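Local coordinates for protein nucleoporin NUP159 (Saccharomyces cerevisiae, PDB 1XIP) that forms part of the nuclear pore complex, its N-terminal beta-propeller domain, the piece described here, tethering the helicase Dbp5 to the pore for mRNA export, at residues N136-I141 with F187-G192; N172-V177 with K196-S201; V296-S299 with E304-I307; R182-F187 with A229-V234. All coordinates share one frame; numbering follows the deposited sequence.

Interaction 1. Residues N136-I141 with F187-G192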
loop_
_atom_site.group_PDB
_atom_site.type_symbol
_atom_site.label_atom_id
_atom_site.label_comp_id
_atom_site.label_asym_id
_atom_site.label_seq_id
_atom_site.Cartn_x
_atom_site.Cartn_y
_atom_site.Cartn_z
ATOM N N ASN A 136 5.703 -2.952 14.897
ATOM C CA ASN A 136 5.610 -2.302 16.201
ATOM C C ASN A 136 6.764 -1.354 16.389
ATOM O O ASN A 136 6.688 -0.188 16.015
ATOM C CB ASN A 136 5.538 -3.329 17.332
ATOM C CG ASN A 136 4.218 -4.064 17.359
ATOM O OD1 ASN A 136 3.155 -3.458 17.530
ATOM N ND2 ASN A 136 4.271 -5.376 17.168
ATOM N N ASN A 137 7.838 -1.870 16.963
ATOM C CA ASN A 137 9.086 -1.144 17.085
ATOM C C ASN A 137 10.085 -1.666 16.084
ATOM O O ASN A 137 11.297 -1.609 16.309
ATOM C CB ASN A 137 9.656 -1.287 18.502
ATOM C CG ASN A 137 8.751 -0.704 19.542
ATOM O OD1 ASN A 137 8.367 0.474 19.466
ATOM N ND2 ASN A 137 8.368 -1.524 20.514
ATOM N N THR A 138 9.587 -2.203 14.983
ATOM C CA THR A 138 10.487 -2.771 14.007
ATOM C C THR A 138 10.091 -2.385 12.583
ATOM O O THR A 138 8.900 -2.241 12.263
ATOM C CB THR A 138 10.607 -4.304 14.185
ATOM O OG1 THR A 138 9.381 -4.910 13.801
ATOM C CG2 THR A 138 10.715 -4.713 15.660
ATOM N N LEU A 139 11.110 -2.190 11.752
ATOM C CA LEU A 139 10.940 -1.874 10.346
ATOM C C LEU A 139 11.338 -3.048 9.539
ATOM O O LEU A 139 12.478 -3.474 9.619
ATOM C CB LEU A 139 11.839 -0.717 9.955
ATOM C CG LEU A 139 11.140 0.615 9.718
ATOM C CD1 LEU A 139 12.152 1.623 9.225
ATOM C CD2 LEU A 139 10.036 0.444 8.718
ATOM N N VAL A 140 10.406 -3.580 8.757
ATOM C CA VAL A 140 10.717 -4.692 7.880
ATOM C C VAL A 140 11.051 -4.162 6.498
ATOM O O VAL A 140 10.293 -3.395 5.931
ATOM C CB VAL A 140 9.590 -5.723 7.808
ATOM C CG1 VAL A 140 10.053 -6.932 6.990
ATOM C CG2 VAL A 140 9.176 -6.165 9.203
ATOM N N ILE A 141 12.193 -4.583 5.967
ATOM C CA ILE A 141 12.778 -3.947 4.799
ATOM C C ILE A 141 13.059 -4.956 3.694
ATOM O O ILE A 141 13.724 -5.977 3.919
ATOM C CB ILE A 141 14.084 -3.198 5.210
ATOM C CG1 ILE A 141 13.746 -1.978 6.069
ATOM C CG2 ILE A 141 14.874 -2.767 3.984
ATOM C CD1 ILE A 141 14.886 -1.443 6.883
ATOM N N PHE A 187 4.566 -16.914 8.055
ATOM C CA PHE A 187 5.166 -17.130 9.369
ATOM C C PHE A 187 4.306 -16.514 10.445
ATOM O O PHE A 187 3.689 -15.473 10.237
ATOM C CB PHE A 187 6.540 -16.477 9.458
ATOM C CG PHE A 187 7.493 -16.872 8.363
ATOM C CD1 PHE A 187 8.540 -17.758 8.624
ATOM C CD2 PHE A 187 7.388 -16.315 7.091
ATOM C CE1 PHE A 187 9.438 -18.107 7.630
ATOM C CE2 PHE A 187 8.278 -16.660 6.094
ATOM C CZ PHE A 187 9.305 -17.557 6.362
ATOM N N ALA A 188 4.282 -17.138 11.607
ATOM C CA ALA A 188 3.814 -16.450 12.796
ATOM C C ALA A 188 4.865 -15.394 13.152
ATOM O O ALA A 188 6.072 -15.668 13.108
ATOM C CB ALA A 188 3.622 -17.419 13.919
ATOM N N TRP A 189 4.396 -14.188 13.467
ATOM C CA TRP A 189 5.268 -13.049 13.734
ATOM C C TRP A 189 5.028 -12.422 15.132
ATOM O O TRP A 189 3.892 -12.076 15.492
ATOM C CB TRP A 189 5.092 -11.995 12.634
ATOM C CG TRP A 189 5.864 -10.749 12.891
ATOM C CD1 TRP A 189 5.440 -9.649 13.583
ATOM C CD2 TRP A 189 7.209 -10.476 12.491
ATOM N NE1 TRP A 189 6.439 -8.708 13.637
ATOM C CE2 TRP A 189 7.538 -9.190 12.974
ATOM C CE3 TRP A 189 8.176 -11.192 11.774
ATOM C CZ2 TRP A 189 8.791 -8.599 12.752
ATOM C CZ3 TRP A 189 9.412 -10.614 11.559
ATOM C CH2 TRP A 189 9.709 -9.323 12.043
ATOM N N ARG A 190 6.105 -12.264 15.901
ATOM C CA ARG A 190 6.032 -11.653 17.235
ATOM C C ARG A 190 7.270 -10.815 17.563
ATOM O O ARG A 190 8.298 -11.364 17.991
ATOM C CB ARG A 190 5.862 -12.736 18.308
ATOM C CG ARG A 190 4.509 -12.740 18.984
ATOM C CD ARG A 190 4.492 -12.100 20.348
ATOM N NE ARG A 190 3.211 -11.446 20.594
ATOM C CZ ARG A 190 2.721 -11.180 21.796
ATOM N NH1 ARG A 190 3.404 -11.508 22.880
ATOM N NH2 ARG A 190 1.542 -10.580 21.914
ATOM N N ASN A 191 7.169 -9.496 17.366
ATOM C CA ASN A 191 8.241 -8.556 17.738
ATOM C C ASN A 191 9.657 -8.949 17.241
ATOM O O ASN A 191 10.597 -9.077 18.039
ATOM C CB ASN A 191 8.226 -8.312 19.255
ATOM C CG ASN A 191 9.139 -7.172 19.684
ATOM O OD1 ASN A 191 9.124 -6.082 19.104
ATOM N ND2 ASN A 191 9.930 -7.414 20.723
ATOM N N GLY A 192 9.796 -9.131 15.926
ATOM C CA GLY A 192 11.077 -9.474 15.319
ATOM C C GLY A 192 11.308 -10.968 15.160
ATOM O O GLY A 192 12.203 -11.397 14.423
#
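Thr138 meets the indole of Trp189 at its edge: OG1 lies near the ring plane, 3.9 Å from CZ2, while the two side chains run antiparallel alongside each other. Two residues along the same strand, Val140 adds an apolar touch, its CG2 4.3 Å from Trp189 CH2 and oblique to the ring. The other branch of Thr138 serves a different partner, since CG2 reaches Asn191 OD1 at 4.0 Å. A branched threonine suits this place because one branch turns to the indole and the other to the amide.

What aims the indole is the torsion of Trp189, whose CG stands anti to the backbone N (chi1 175°) and carries the six-membered ring across to strand 138-143. The chain also passes over one face of the ring, with Gly192 N 3.3 Å above the plane, toward the rim. Asn191 and Gly192, both with positive phi, have backbone angles close to the centre of a type I' turn, where Asn-Gly is a classic pair. Further out, Val135 and Met194 also touch Trp189, and Leu148 touches Val140.

The contact thus joins two neighbouring four-stranded blades of the propeller, strand 138-143 of one against strand 184-190 of the next. With no hydrogen bond across it, cohesion here rests on van der Waals and apolar packing, for which a broad indole offers ample surface.

Interaction 2. Residues N172-V177 with K196-S201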
loop_
_atom_site.group_PDB
_atom_site.type_symbol
_atom_site.label_atom_id
_atom_site.label_comp_id
_atom_site.label_asym_id
_atom_site.label_seq_id
_atom_site.Cartn_x
_atom_site.Cartn_y
_atom_site.Cartn_z
ATOM N N ASN A 172 0.374 -7.393 12.683
ATOM C CA ASN A 172 0.872 -7.542 14.029
ATOM C C ASN A 172 1.326 -8.959 14.393
ATOM O O ASN A 172 2.133 -9.129 15.298
ATOM C CB ASN A 172 -0.175 -7.076 15.022
ATOM C CG ASN A 172 0.437 -6.645 16.312
ATOM O OD1 ASN A 172 0.573 -7.443 17.245
ATOM N ND2 ASN A 172 0.854 -5.383 16.376
ATOM N N SER A 173 0.814 -9.967 13.684
ATOM C CA SER A 173 1.030 -11.364 14.078
ATOM C C SER A 173 1.446 -12.313 12.957
ATOM O O SER A 173 1.779 -13.464 13.218
ATOM C CB SER A 173 -0.204 -11.905 14.791
ATOM O OG SER A 173 -1.348 -11.763 13.978
ATOM N N GLN A 174 1.450 -11.825 11.716
ATOM C CA GLN A 174 1.802 -12.653 10.558
ATOM C C GLN A 174 2.793 -11.960 9.618
ATOM O O GLN A 174 2.811 -10.736 9.528
ATOM C CB GLN A 174 0.536 -13.008 9.801
ATOM C CG GLN A 174 0.632 -14.213 8.904
ATOM C CD GLN A 174 -0.671 -14.448 8.154
ATOM O OE1 GLN A 174 -1.661 -13.730 8.379
ATOM N NE2 GLN A 174 -0.687 -15.455 7.270
ATOM N N LEU A 175 3.616 -12.754 8.933
ATOM C CA LEU A 175 4.508 -12.268 7.869
ATOM C C LEU A 175 4.426 -13.197 6.667
ATOM O O LEU A 175 4.739 -14.391 6.765
ATOM C CB LEU A 175 5.967 -12.165 8.359
ATOM C CG LEU A 175 7.169 -11.719 7.471
ATOM C CD1 LEU A 175 6.822 -11.200 6.099
ATOM C CD2 LEU A 175 8.000 -10.666 8.187
ATOM N N ALA A 176 3.989 -12.646 5.539
ATOM C CA ALA A 176 3.905 -13.395 4.287
ATOM C C ALA A 176 5.008 -12.986 3.298
ATOM O O ALA A 176 5.420 -11.834 3.237
ATOM C CB ALA A 176 2.541 -13.215 3.663
ATOM N N VAL A 177 5.457 -13.944 2.508
ATOM C CA VAL A 177 6.568 -13.735 1.594
ATOM C C VAL A 177 6.221 -14.368 0.231
ATOM O O VAL A 177 5.702 -15.492 0.175
ATOM C CB VAL A 177 7.859 -14.348 2.209
ATOM C CG1 VAL A 177 8.895 -14.647 1.167
ATOM C CG2 VAL A 177 8.424 -13.428 3.296
ATOM N N LYS A 196 7.792 -20.510 10.952
ATOM C CA LYS A 196 7.073 -20.981 9.765
ATOM C C LYS A 196 5.697 -21.524 10.129
ATOM O O LYS A 196 5.574 -22.358 11.013
ATOM C CB LYS A 196 7.888 -22.058 9.048
ATOM C CG LYS A 196 8.649 -21.557 7.830
ATOM C CD LYS A 196 8.247 -22.300 6.555
ATOM C CE LYS A 196 9.414 -23.115 6.010
ATOM N NZ LYS A 196 10.360 -22.287 5.207
ATOM N N GLN A 197 4.667 -21.016 9.472
ATOM C CA GLN A 197 3.299 -21.450 9.719
ATOM C C GLN A 197 2.975 -22.480 8.648
ATOM O O GLN A 197 2.697 -23.642 8.957
ATOM C CB GLN A 197 2.326 -20.259 9.623
ATOM C CG GLN A 197 1.394 -20.025 10.838
ATOM C CD GLN A 197 0.569 -18.716 10.721
ATOM O OE1 GLN A 197 0.517 -17.920 11.661
ATOM N NE2 GLN A 197 -0.065 -18.508 9.571
ATOM N N PHE A 198 3.025 -22.045 7.388
ATOM C CA PHE A 198 2.860 -22.928 6.233
ATOM C C PHE A 198 3.660 -22.469 5.009
ATOM O O PHE A 198 4.372 -21.470 5.057
ATOM C CB PHE A 198 1.376 -23.139 5.876
ATOM C CG PHE A 198 0.551 -21.893 5.889
ATOM C CD1 PHE A 198 -0.150 -21.522 7.036
ATOM C CD2 PHE A 198 0.439 -21.106 4.751
ATOM C CE1 PHE A 198 -0.938 -20.366 7.058
ATOM C CE2 PHE A 198 -0.347 -19.950 4.751
ATOM C CZ PHE A 198 -1.037 -19.575 5.912
ATOM N N GLU A 199 3.527 -23.214 3.913
ATOM C CA GLU A 199 4.365 -23.058 2.732
ATOM C C GLU A 199 3.632 -23.671 1.556
ATOM O O GLU A 199 2.987 -24.710 1.711
ATOM C CB GLU A 199 5.671 -23.810 2.955
ATOM C CG GLU A 199 6.798 -23.456 2.009
ATOM C CD GLU A 199 8.150 -23.892 2.549
ATOM O OE1 GLU A 199 8.320 -25.089 2.895
ATOM O OE2 GLU A 199 9.045 -23.030 2.635
ATOM N N PHE A 200 3.716 -23.046 0.383
ATOM C CA PHE A 200 3.139 -23.650 -0.817
ATOM C C PHE A 200 3.673 -23.118 -2.147
ATOM O O PHE A 200 4.234 -22.028 -2.215
ATOM C CB PHE A 200 1.603 -23.621 -0.782
ATOM C CG PHE A 200 1.018 -22.258 -0.622
ATOM C CD1 PHE A 200 0.565 -21.556 -1.724
ATOM C CD2 PHE A 200 0.893 -21.682 0.639
ATOM C CE1 PHE A 200 0.006 -20.283 -1.580
ATOM C CE2 PHE A 200 0.340 -20.418 0.794
ATOM C CZ PHE A 200 -0.110 -19.717 -0.321
ATOM N N SER A 201 3.503 -23.924 -3.194
ATOM C CA SER A 201 3.891 -23.572 -4.551
ATOM C C SER A 201 2.660 -23.212 -5.370
ATOM O O SER A 201 1.541 -23.294 -4.887
ATOM C CB SER A 201 4.631 -24.740 -5.203
ATOM O OG SER A 201 5.953 -24.365 -5.539
#
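Gln174 and Gln197 approach with their long side chains crossing at about a right angle, and the amides come together nitrogen to nitrogen, Gln174 NE2 lying 3.9 Å from Gln197 NE2. The amide planes are turned 37° apart, neither stacked nor coplanar. Two NH2 groups cannot satisfy each other, so this is mere proximity; the stronger partner of Gln174 NE2 is Ser186 OG, to which it is hydrogen-bonded, with a weak bond to Pro224 O besides. Glutamine suits the position because its reach brings a polar end over the intervening strand: CG is anti to the backbone N (chi1 -159°) and the chain runs on extended. The same NE2 stands 4.4 Å from Phe198 CZ, oblique to that ring.

That Gln197 and Phe198, adjacent in sequence, both come near Gln174 follows from a classic beta bulge, in which the two residues face Ser186 together. Flanking the bulge on strand 193-200, Lys196 NZ and Glu199 OE2 form a salt bridge at 3.0 Å, the ammonium approaching from above the carboxylate plane.

Strand 184-190 runs between the two segments, which belong to the second and the outermost fourth strand of a single propeller blade. On the side of the next sheet, Phe227 from strand 226-232 packs on both Gln174 and Phe198, Ile221 from strand 215-221 touches Gln174, and His253 stacks on the ring of Phe198.

Interaction 3. Residues V296-S299 with E304-I307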
loop_
_atom_site.group_PDB
_atom_site.type_symbol
_atom_site.label_atom_id
_atom_site.label_comp_id
_atom_site.label_asym_id
_atom_site.label_seq_id
_atom_site.Cartn_x
_atom_site.Cartn_y
_atom_site.Cartn_z
ATOM N N VAL A 296 -10.046 -2.106 1.818
ATOM C CA VAL A 296 -10.028 -1.224 0.664
ATOM C C VAL A 296 -8.680 -1.367 -0.009
ATOM O O VAL A 296 -7.634 -1.289 0.650
ATOM C CB VAL A 296 -10.222 0.232 1.078
ATOM C CG1 VAL A 296 -10.276 1.123 -0.126
ATOM C CG2 VAL A 296 -11.503 0.376 1.911
ATOM N N LEU A 297 -8.712 -1.583 -1.327
ATOM C CA LEU A 297 -7.496 -1.855 -2.092
ATOM C C LEU A 297 -7.308 -0.924 -3.278
ATOM O O LEU A 297 -8.269 -0.534 -3.932
ATOM C CB LEU A 297 -7.475 -3.307 -2.561
ATOM C CG LEU A 297 -7.575 -4.347 -1.468
ATOM C CD1 LEU A 297 -8.283 -5.564 -1.982
ATOM C CD2 LEU A 297 -6.185 -4.676 -0.986
ATOM N N ALA A 298 -6.056 -0.572 -3.537
ATOM C CA ALA A 298 -5.682 0.290 -4.638
ATOM C C ALA A 298 -4.324 -0.156 -5.073
ATOM O O ALA A 298 -3.653 -0.921 -4.366
ATOM C CB ALA A 298 -5.623 1.716 -4.188
ATOM N N SER A 299 -3.889 0.332 -6.225
ATOM C CA SER A 299 -2.704 -0.208 -6.848
ATOM C C SER A 299 -1.909 0.910 -7.465
ATOM O O SER A 299 -2.487 1.878 -7.955
ATOM C CB SER A 299 -3.134 -1.197 -7.923
ATOM O OG SER A 299 -2.047 -1.797 -8.595
ATOM N N GLU A 304 -8.321 2.440 -10.065
ATOM C CA GLU A 304 -9.524 1.967 -9.423
ATOM C C GLU A 304 -9.282 1.540 -7.994
ATOM O O GLU A 304 -8.187 1.116 -7.634
ATOM C CB GLU A 304 -10.188 0.864 -10.242
ATOM C CG GLU A 304 -11.035 1.412 -11.391
ATOM C CD GLU A 304 -11.500 0.314 -12.331
ATOM O OE1 GLU A 304 -12.262 -0.587 -11.878
ATOM O OE2 GLU A 304 -11.094 0.332 -13.525
ATOM N N VAL A 305 -10.317 1.684 -7.176
ATOM C CA VAL A 305 -10.258 1.291 -5.790
ATOM C C VAL A 305 -11.272 0.167 -5.550
ATOM O O VAL A 305 -12.459 0.323 -5.821
ATOM C CB VAL A 305 -10.519 2.511 -4.863
ATOM C CG1 VAL A 305 -10.493 2.106 -3.411
ATOM C CG2 VAL A 305 -9.498 3.626 -5.135
ATOM N N SER A 306 -10.791 -0.965 -5.050
ATOM C CA SER A 306 -11.633 -2.135 -4.846
ATOM C C SER A 306 -12.011 -2.333 -3.405
ATOM O O SER A 306 -11.386 -1.772 -2.511
ATOM C CB SER A 306 -10.924 -3.385 -5.343
ATOM O OG SER A 306 -10.333 -3.128 -6.595
ATOM N N ILE A 307 -13.039 -3.142 -3.188
ATOM C CA ILE A 307 -13.455 -3.541 -1.852
ATOM C C ILE A 307 -13.458 -5.073 -1.734
ATOM O O ILE A 307 -14.010 -5.759 -2.582
ATOM C CB ILE A 307 -14.845 -2.995 -1.546
ATOM C CG1 ILE A 307 -14.901 -1.485 -1.783
ATOM C CG2 ILE A 307 -15.222 -3.294 -0.122
ATOM C CD1 ILE A 307 -16.329 -0.937 -1.823
HETATM O O HOH W 1 -5.802 2.198 -7.703
#
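Leu297 O accepts a 2.8 Å hydrogen bond from Ser306 N and, more weakly, a CA-H...O contact from Val305 CA at 3.3 Å. These residues belong to an antiparallel beta hairpin of the propeller, in which strand 292-299 turns back into strand 306-308. Leu297 and Ser306 form a hydrogen-bonded pair, and the return bond runs from Leu297 N to Ser306 O, 2.9 Å long and nearly straight at 170°. Next along, Val296 and Ile307 make a non-hydrogen-bonded pair.

Toward the turn, a water takes over the bridging: it accepts from Ser299 N at 3.1 Å and lies 2.6 Å from Glu304 O, to which it can donate. Backbone polar groups near the strand ends are thereby served without direct pairing.

The side chains alternate between faces, as in any strand. Leu297 and Ser306 share one, where Met279 and Lys281 touch the leucine; the small serine suits its place because its OG accepts a bond from Thr267 N in an adjacent loop. Val296 and Ile307 point to the opposite face. Val305, also touched by Ala323, reaches diagonally to Val296, the two side chains meeting at a slant. In each valine CG1 is anti to the backbone N (chi1 -177° in Val296, 179° in Val305), and these two methyls, Val296 CG1 and Val305 CG1, approach to 3.4 Å.

Interaction 4. Residues R182-F187 with A229-V234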
loop_
_atom_site.group_PDB
_atom_site.type_symbol
_atom_site.label_atom_id
_atom_site.label_comp_id
_atom_site.label_asym_id
_atom_site.label_seq_id
_atom_site.Cartn_x
_atom_site.Cartn_y
_atom_site.Cartn_z
ATOM N N ARG A 182 8.082 -18.092 -7.352
ATOM C CA ARG A 182 6.634 -17.867 -7.348
ATOM C C ARG A 182 5.941 -18.706 -6.293
ATOM O O ARG A 182 4.738 -18.929 -6.357
ATOM C CB ARG A 182 6.029 -18.125 -8.733
ATOM C CG ARG A 182 6.545 -17.204 -9.852
ATOM C CD ARG A 182 5.598 -17.099 -11.050
ATOM N NE ARG A 182 5.492 -18.359 -11.789
ATOM C CZ ARG A 182 4.746 -18.532 -12.871
ATOM N NH1 ARG A 182 4.023 -17.534 -13.350
ATOM N NH2 ARG A 182 4.729 -19.710 -13.483
ATOM N N SER A 183 6.703 -19.160 -5.309
ATOM C CA SER A 183 6.112 -19.847 -4.172
ATOM C C SER A 183 5.870 -18.889 -3.000
ATOM O O SER A 183 6.401 -17.769 -2.970
ATOM C CB SER A 183 6.962 -21.055 -3.759
ATOM O OG SER A 183 8.052 -20.668 -2.950
ATOM N N PHE A 184 5.061 -19.347 -2.050
ATOM C CA PHE A 184 4.624 -18.546 -0.921
ATOM C C PHE A 184 5.064 -19.120 0.423
ATOM O O PHE A 184 5.192 -20.338 0.594
ATOM C CB PHE A 184 3.113 -18.453 -0.932
ATOM C CG PHE A 184 2.568 -17.693 -2.085
ATOM C CD1 PHE A 184 2.174 -16.368 -1.928
ATOM C CD2 PHE A 184 2.417 -18.300 -3.323
ATOM C CE1 PHE A 184 1.653 -15.650 -3.003
ATOM C CE2 PHE A 184 1.905 -17.600 -4.400
ATOM C CZ PHE A 184 1.522 -16.269 -4.246
ATOM N N GLN A 185 5.275 -18.233 1.379
ATOM C CA GLN A 185 5.613 -18.637 2.726
ATOM C C GLN A 185 4.954 -17.723 3.728
ATOM O O GLN A 185 4.826 -16.524 3.506
ATOM C CB GLN A 185 7.112 -18.620 2.917
ATOM C CG GLN A 185 7.794 -19.898 2.490
ATOM C CD GLN A 185 9.274 -19.840 2.716
ATOM O OE1 GLN A 185 9.738 -19.126 3.606
ATOM N NE2 GLN A 185 10.031 -20.572 1.913
ATOM N N SER A 186 4.535 -18.300 4.836
ATOM C CA SER A 186 3.825 -17.573 5.856
ATOM C C SER A 186 4.417 -17.913 7.199
ATOM O O SER A 186 4.748 -19.059 7.458
ATOM C CB SER A 186 2.349 -17.948 5.817
ATOM O OG SER A 186 1.617 -17.222 6.778
ATOM N N PHE A 187 4.566 -16.914 8.055
ATOM C CA PHE A 187 5.166 -17.130 9.369
ATOM C C PHE A 187 4.306 -16.514 10.445
ATOM O O PHE A 187 3.689 -15.473 10.237
ATOM C CB PHE A 187 6.540 -16.477 9.458
ATOM C CG PHE A 187 7.493 -16.872 8.363
ATOM C CD1 PHE A 187 8.540 -17.758 8.624
ATOM C CD2 PHE A 187 7.388 -16.315 7.091
ATOM C CE1 PHE A 187 9.438 -18.107 7.630
ATOM C CE2 PHE A 187 8.278 -16.660 6.094
ATOM C CZ PHE A 187 9.305 -17.557 6.362
ATOM N N ALA A 229 -2.465 -12.217 -4.382
ATOM C CA ALA A 229 -1.189 -12.233 -5.105
ATOM C C ALA A 229 -1.354 -11.681 -6.501
ATOM O O ALA A 229 -2.396 -11.860 -7.124
ATOM C CB ALA A 229 -0.649 -13.638 -5.174
ATOM N N VAL A 230 -0.322 -11.023 -7.006
ATOM C CA VAL A 230 -0.365 -10.551 -8.379
ATOM C C VAL A 230 0.860 -10.981 -9.170
ATOM O O VAL A 230 1.980 -10.965 -8.656
ATOM C CB VAL A 230 -0.569 -9.033 -8.478
ATOM C CG1 VAL A 230 -0.828 -8.635 -9.937
ATOM C CG2 VAL A 230 -1.727 -8.573 -7.586
ATOM N N PHE A 231 0.619 -11.393 -10.413
ATOM C CA PHE A 231 1.662 -11.788 -11.343
ATOM C C PHE A 231 1.471 -11.001 -12.628
ATOM O O PHE A 231 0.337 -10.751 -13.047
ATOM C CB PHE A 231 1.590 -13.289 -11.629
ATOM C CG PHE A 231 1.643 -14.132 -10.402
ATOM C CD1 PHE A 231 2.868 -14.428 -9.797
ATOM C CD2 PHE A 231 0.467 -14.610 -9.823
ATOM C CE1 PHE A 231 2.935 -15.199 -8.629
ATOM C CE2 PHE A 231 0.508 -15.378 -8.646
ATOM C CZ PHE A 231 1.754 -15.680 -8.043
ATOM N N GLY A 232 2.570 -10.600 -13.252
ATOM C CA GLY A 232 2.490 -9.778 -14.439
ATOM C C GLY A 232 3.854 -9.486 -14.998
ATOM O O GLY A 232 4.861 -9.971 -14.482
ATOM N N ASN A 233 3.886 -8.691 -16.062
ATOM C CA ASN A 233 5.122 -8.385 -16.761
ATOM C C ASN A 233 6.073 -7.622 -15.860
ATOM O O ASN A 233 5.645 -6.902 -14.953
ATOM C CB ASN A 233 4.839 -7.607 -18.047
ATOM C CG ASN A 233 4.046 -6.328 -17.799
ATOM O OD1 ASN A 233 2.954 -6.354 -17.239
ATOM N ND2 ASN A 233 4.598 -5.202 -18.226
ATOM N N VAL A 234 7.370 -7.814 -16.089
ATOM C CA VAL A 234 8.395 -7.117 -15.313
ATOM C C VAL A 234 8.725 -5.787 -15.967
ATOM O O VAL A 234 9.066 -5.738 -17.167
ATOM C CB VAL A 234 9.688 -7.953 -15.146
ATOM C CG1 VAL A 234 9.780 -8.503 -13.714
ATOM C CG2 VAL A 234 9.766 -9.076 -16.188
#
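The ring of Phe184 offers its edge to strand 226-232: Ala229 CB and Phe231 CZ lie near the ring plane, 3.5 Å and 3.8 Å from Phe184 CZ. The ring of Phe200, almost parallel to it, also meets Phe184. Phe231 receives its neighbours obliquely, Phe184 CZ on the one hand and Arg182 CD, 4.0 Å from Phe231 CD1, on the other.

The aliphatic part of Arg182 does that touching. Its chain bends at chi3 (-67°), and the guanidinium stands nearly perpendicular to the Phe231 ring, 6.0 Å from Arg182 CZ to the ring centroid, at most a weak cation-pi attraction. Its hydrogen bonds go instead to Leu209 O and Tyr214 O. Here two consecutive sheets of the propeller meet, strand 184-190 of one against strand 226-232 of the next. Phe231 and Gly232 belong to an FG repeat, yet in this domain the phenylalanine is buried in a strand. Ala229 suits its place because its single methyl admits the incoming ring edge. Replacing Phe184 with an alanine would probably open a gap between the sheets and take from the Ala229 methyl and Phe231 CZ the ring edge that packs on them. Ile251 and Val219 also touch Phe184.

How the interactions relate
From the N terminus, interaction 1 opens at 136-141, in the blade that runs from strand 129-134 to strand 158-165, and closes at 187-192 in the following blade. Before it closes, interactions 2 and 4 have both opened, at 172-177 and 182-187; they close in turn at 196-201 and 229-234. All three loops therefore cross one another, and strand 184-190 is common to interactions 1 and 4. Interaction 2 stays within this second blade, whereas interactions 1 and 4 tie it to the sheets before and after it. Interaction 3 comes later, in series, as a short hairpin on the opposite side of the chain's centre from interaction 1, with their centres about 25 Å apart.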